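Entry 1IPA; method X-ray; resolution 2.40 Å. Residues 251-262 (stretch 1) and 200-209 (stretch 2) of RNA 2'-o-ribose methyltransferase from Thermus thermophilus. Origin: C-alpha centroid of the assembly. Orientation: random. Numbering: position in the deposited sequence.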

# COMPACT_ATOMS: atom_id res chain seq x y z
N ALA A 251 5.83 11.06 1.81
CA ALA A 251 7.26 10.86 1.60
C ALA A 251 8.05 12.01 2.21
O ALA A 251 9.04 11.80 2.91
CB ALA A 251 7.57 10.76 0.13
N LEU A 252 7.59 13.23 1.95
CA LEU A 252 8.26 14.42 2.47
C LEU A 252 8.39 14.37 3.99
O LEU A 252 9.48 14.46 4.53
CB LEU A 252 7.48 15.68 2.05
CG LEU A 252 7.54 15.98 0.55
CD1 LEU A 252 6.58 17.10 0.18
CD2 LEU A 252 8.97 16.35 0.18
N LEU A 253 7.26 14.23 4.67
CA LEU A 253 7.24 14.17 6.13
C LEU A 253 8.07 13.01 6.67
O LEU A 253 8.84 13.18 7.61
CB LEU A 253 5.80 14.03 6.61
CG LEU A 253 4.86 15.14 6.13
CD1 LEU A 253 3.43 14.67 6.21
CD2 LEU A 253 5.10 16.40 6.95
N LEU A 254 7.92 11.84 6.07
CA LEU A 254 8.65 10.66 6.53
C LEU A 254 10.15 10.72 6.25
O LEU A 254 10.95 10.23 7.06
CB LEU A 254 8.02 9.39 5.95
CG LEU A 254 6.55 9.22 6.36
CD1 LEU A 254 6.00 7.91 5.82
CD2 LEU A 254 6.44 9.24 7.88
N TYR A 255 10.55 11.30 5.12
CA TYR A 255 11.97 11.42 4.82
C TYR A 255 12.63 12.45 5.72
O TYR A 255 13.81 12.35 6.02
CB TYR A 255 12.23 11.77 3.35
CG TYR A 255 12.44 10.52 2.53
CD1 TYR A 255 11.36 9.78 2.04
CD2 TYR A 255 13.73 10.03 2.30
CE1 TYR A 255 11.55 8.59 1.37
CE2 TYR A 255 13.93 8.84 1.62
CZ TYR A 255 12.83 8.12 1.16
OH TYR A 255 13.03 6.94 0.49
N GLU A 256 11.87 13.45 6.15
CA GLU A 256 12.39 14.47 7.05
C GLU A 256 12.61 13.83 8.42
O GLU A 256 13.48 14.24 9.18
CB GLU A 256 11.41 15.64 7.18
CG GLU A 256 11.66 16.55 8.41
CD GLU A 256 13.04 17.24 8.41
OE1 GLU A 256 13.40 17.84 9.45
OE2 GLU A 256 13.75 17.19 7.38
N ALA A 257 11.79 12.83 8.74
CA ALA A 257 11.92 12.13 10.02
C ALA A 257 13.20 11.31 9.93
O ALA A 257 13.98 11.26 10.88
CB ALA A 257 10.74 11.22 10.24
N LEU A 258 13.42 10.69 8.78
CA LEU A 258 14.61 9.88 8.54
C LEU A 258 15.85 10.77 8.54
O LEU A 258 16.92 10.33 8.95
CB LEU A 258 14.48 9.16 7.19
CG LEU A 258 15.71 8.37 6.71
CD1 LEU A 258 15.90 7.15 7.60
CD2 LEU A 258 15.53 7.95 5.25
N ARG A 259 15.70 12.01 8.09
CA ARG A 259 16.84 12.92 8.05
C ARG A 259 17.26 13.33 9.46
O ARG A 259 18.44 13.46 9.75
CB ARG A 259 16.50 14.18 7.23
CG ARG A 259 17.70 15.13 7.03
CD ARG A 259 17.27 16.49 6.50
NE ARG A 259 16.52 17.23 7.51
CZ ARG A 259 17.09 17.87 8.53
NH1 ARG A 259 18.40 17.87 8.67
NH2 ARG A 259 16.33 18.50 9.42
N GLN A 260 16.27 13.53 10.33
CA GLN A 260 16.54 13.93 11.72
C GLN A 260 17.16 12.79 12.51
O GLN A 260 17.98 13.02 13.38
CB GLN A 260 15.25 14.39 12.41
CG GLN A 260 14.88 15.84 12.11
CD GLN A 260 13.53 16.25 12.65
OE1 GLN A 260 13.18 15.94 13.79
NE2 GLN A 260 12.76 16.96 11.84
N ARG A 261 16.76 11.56 12.18
CA ARG A 261 17.27 10.37 12.86
C ARG A 261 18.75 10.17 12.54
O ARG A 261 19.53 9.78 13.41
CB ARG A 261 16.49 9.13 12.40
CG ARG A 261 16.94 7.83 13.05
CD ARG A 261 16.45 7.75 14.48
NE ARG A 261 16.68 6.44 15.10
CZ ARG A 261 17.87 5.97 15.45
NH1 ARG A 261 18.96 6.71 15.24
NH2 ARG A 261 17.97 4.78 16.02
N LEU A 262 19.12 10.45 11.30
CA LEU A 262 20.51 10.30 10.87
C LEU A 262 21.39 11.42 11.42
O LEU A 262 22.57 11.51 11.07
CB LEU A 262 20.58 10.27 9.34
CG LEU A 262 19.95 9.06 8.67
CD1 LEU A 262 19.76 9.31 7.19
CD2 LEU A 262 20.82 7.84 8.90
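Stretch 2, residues 200-209: LYWEANLRPP

Stretch 2 lies along the helix of residues 251-261 without forming a regular helix or strand of its own. Residues 201-203 have helical phi/psi but lack the regular bonds, and from Ala-204 on the chain is an irregular loop. It runs in the same sense as the helix: Tyr-201 lies nearest Leu-253, Trp-202 nearest Glu-256, Leu-206 nearest Ala-257 and Arg-207 nearest Arg-261. The closest of these pairings is Ala-257 with Leu-206, whose CA atoms are 5.1 Å apart.

That approach centres on Leu-206, which covers the most surface. With chi1 m and chi2 t, it brings Leu-206 CD1 to 3.7 Å from Ala-257 CB, 3.7 Å from Glu-256 CG and 3.7 Å from Leu-253 O. The CA-to-CB bond of Ala-257 points sideways, and Leu-206 CD1 lies against the helix backbone as well, 3.6 Å from Ala-257 CA.

Tyr-201, chi1 p, fills the earlier part of the contact. Its CB packs 3.8 Å from Leu-253 CD2, while the ring meets Glu-256 edge-on, Tyr-201 CE1 to Glu-256 CB at 3.8 Å. A water hydrogen-bonds to both Tyr-201 OH and Leu-252 O, each at 3.0 Å, tying the phenol to the helix backbone.

Gln-260 supplies the direct polar link. Its amide reads the loop backbone twice: Leu-206 N donates to Gln-260 OE1 at 2.7 Å, and Gln-260 NE2 donates to Ala-204 O at 3.1 Å. Gln-260 NE2 also donates to Glu-256 OE1 at 2.6 Å, one turn back, and Glu-256 is itself held in a salt bridge by Arg-259, Arg-259 NE to Glu-256 OE2 at 2.8 Å. Farther along, Arg-261 CD touches Pro-208 CG at 3.2 Å.

The rule to read here is local: a leucine on an alanine, beside a braced glutamine that satisfies loop backbone.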

# COMPACT_ATOMS: atom_id res chain seq x y z
N LEU A 200 6.62 25.19 9.98
CA LEU A 200 6.96 24.42 8.79
C LEU A 200 7.28 23.03 9.31
O LEU A 200 7.72 22.88 10.46
CB LEU A 200 8.18 25.03 8.10
CG LEU A 200 7.92 26.26 7.23
CD1 LEU A 200 9.24 26.83 6.73
CD2 LEU A 200 7.04 25.86 6.06
N TYR A 201 7.06 22.01 8.48
CA TYR A 201 7.30 20.64 8.90
C TYR A 201 8.75 20.37 9.31
O TYR A 201 8.99 19.50 10.15
CB TYR A 201 6.83 19.65 7.82
CG TYR A 201 7.70 19.50 6.60
CD1 TYR A 201 8.53 18.39 6.45
CD2 TYR A 201 7.68 20.45 5.57
CE1 TYR A 201 9.31 18.21 5.31
CE2 TYR A 201 8.46 20.28 4.42
CZ TYR A 201 9.27 19.16 4.30
OH TYR A 201 10.03 18.96 3.18
N TRP A 202 9.70 21.12 8.76
CA TRP A 202 11.12 20.93 9.10
C TRP A 202 11.42 21.30 10.54
O TRP A 202 12.44 20.88 11.08
CB TRP A 202 12.02 21.80 8.24
CG TRP A 202 12.01 21.48 6.81
CD1 TRP A 202 12.44 20.33 6.22
CD2 TRP A 202 11.56 22.33 5.76
NE1 TRP A 202 12.29 20.41 4.86
CE2 TRP A 202 11.75 21.63 4.55
CE3 TRP A 202 11.02 23.62 5.72
CZ2 TRP A 202 11.41 22.17 3.31
CZ3 TRP A 202 10.68 24.16 4.48
CH2 TRP A 202 10.88 23.43 3.29
N GLU A 203 10.56 22.11 11.14
CA GLU A 203 10.77 22.57 12.51
C GLU A 203 10.25 21.64 13.59
O GLU A 203 10.60 21.78 14.77
CB GLU A 203 10.14 23.95 12.68
CG GLU A 203 10.61 24.94 11.64
CD GLU A 203 10.04 26.31 11.85
OE1 GLU A 203 10.40 26.94 12.87
OE2 GLU A 203 9.24 26.77 10.99
N ALA A 204 9.41 20.69 13.20
CA ALA A 204 8.88 19.74 14.17
C ALA A 204 10.00 18.79 14.55
O ALA A 204 10.95 18.61 13.81
CB ALA A 204 7.72 18.98 13.57
N ASN A 205 9.86 18.18 15.73
CA ASN A 205 10.83 17.22 16.25
C ASN A 205 10.30 15.83 15.96
O ASN A 205 9.41 15.34 16.66
CB ASN A 205 10.98 17.41 17.77
CG ASN A 205 11.81 16.32 18.43
OD1 ASN A 205 11.96 16.31 19.64
ND2 ASN A 205 12.35 15.41 17.63
N LEU A 206 10.85 15.18 14.94
CA LEU A 206 10.39 13.85 14.56
C LEU A 206 11.20 12.71 15.18
O LEU A 206 11.49 11.71 14.52
CB LEU A 206 10.36 13.74 13.03
CG LEU A 206 9.60 14.90 12.37
CD1 LEU A 206 9.59 14.73 10.86
CD2 LEU A 206 8.18 14.96 12.90
N ARG A 207 11.54 12.86 16.46
CA ARG A 207 12.29 11.85 17.20
C ARG A 207 11.58 10.49 17.12
O ARG A 207 10.39 10.39 17.40
CB ARG A 207 12.46 12.28 18.66
CG ARG A 207 12.59 11.11 19.64
CD ARG A 207 13.26 11.52 20.95
NE ARG A 207 14.68 11.81 20.78
CZ ARG A 207 15.57 10.94 20.33
NH1 ARG A 207 15.20 9.70 20.01
NH2 ARG A 207 16.85 11.29 20.19
N PRO A 208 12.33 9.43 16.78
CA PRO A 208 11.93 8.04 16.61
C PRO A 208 10.54 7.59 17.05
O PRO A 208 9.84 6.97 16.26
CB PRO A 208 13.05 7.28 17.30
CG PRO A 208 14.23 8.04 16.80
CD PRO A 208 13.80 9.51 16.93
N PRO A 209 10.13 7.85 18.30
CA PRO A 209 8.78 7.39 18.65
C PRO A 209 7.79 8.49 18.28
O PRO A 209 7.64 9.43 19.05
CB PRO A 209 8.85 7.17 20.16
CG PRO A 209 10.32 7.12 20.46
CD PRO A 209 10.90 8.13 19.52
O HOH W 1 11.27 16.25 2.98
O HOH W 2 13.29 17.66 4.72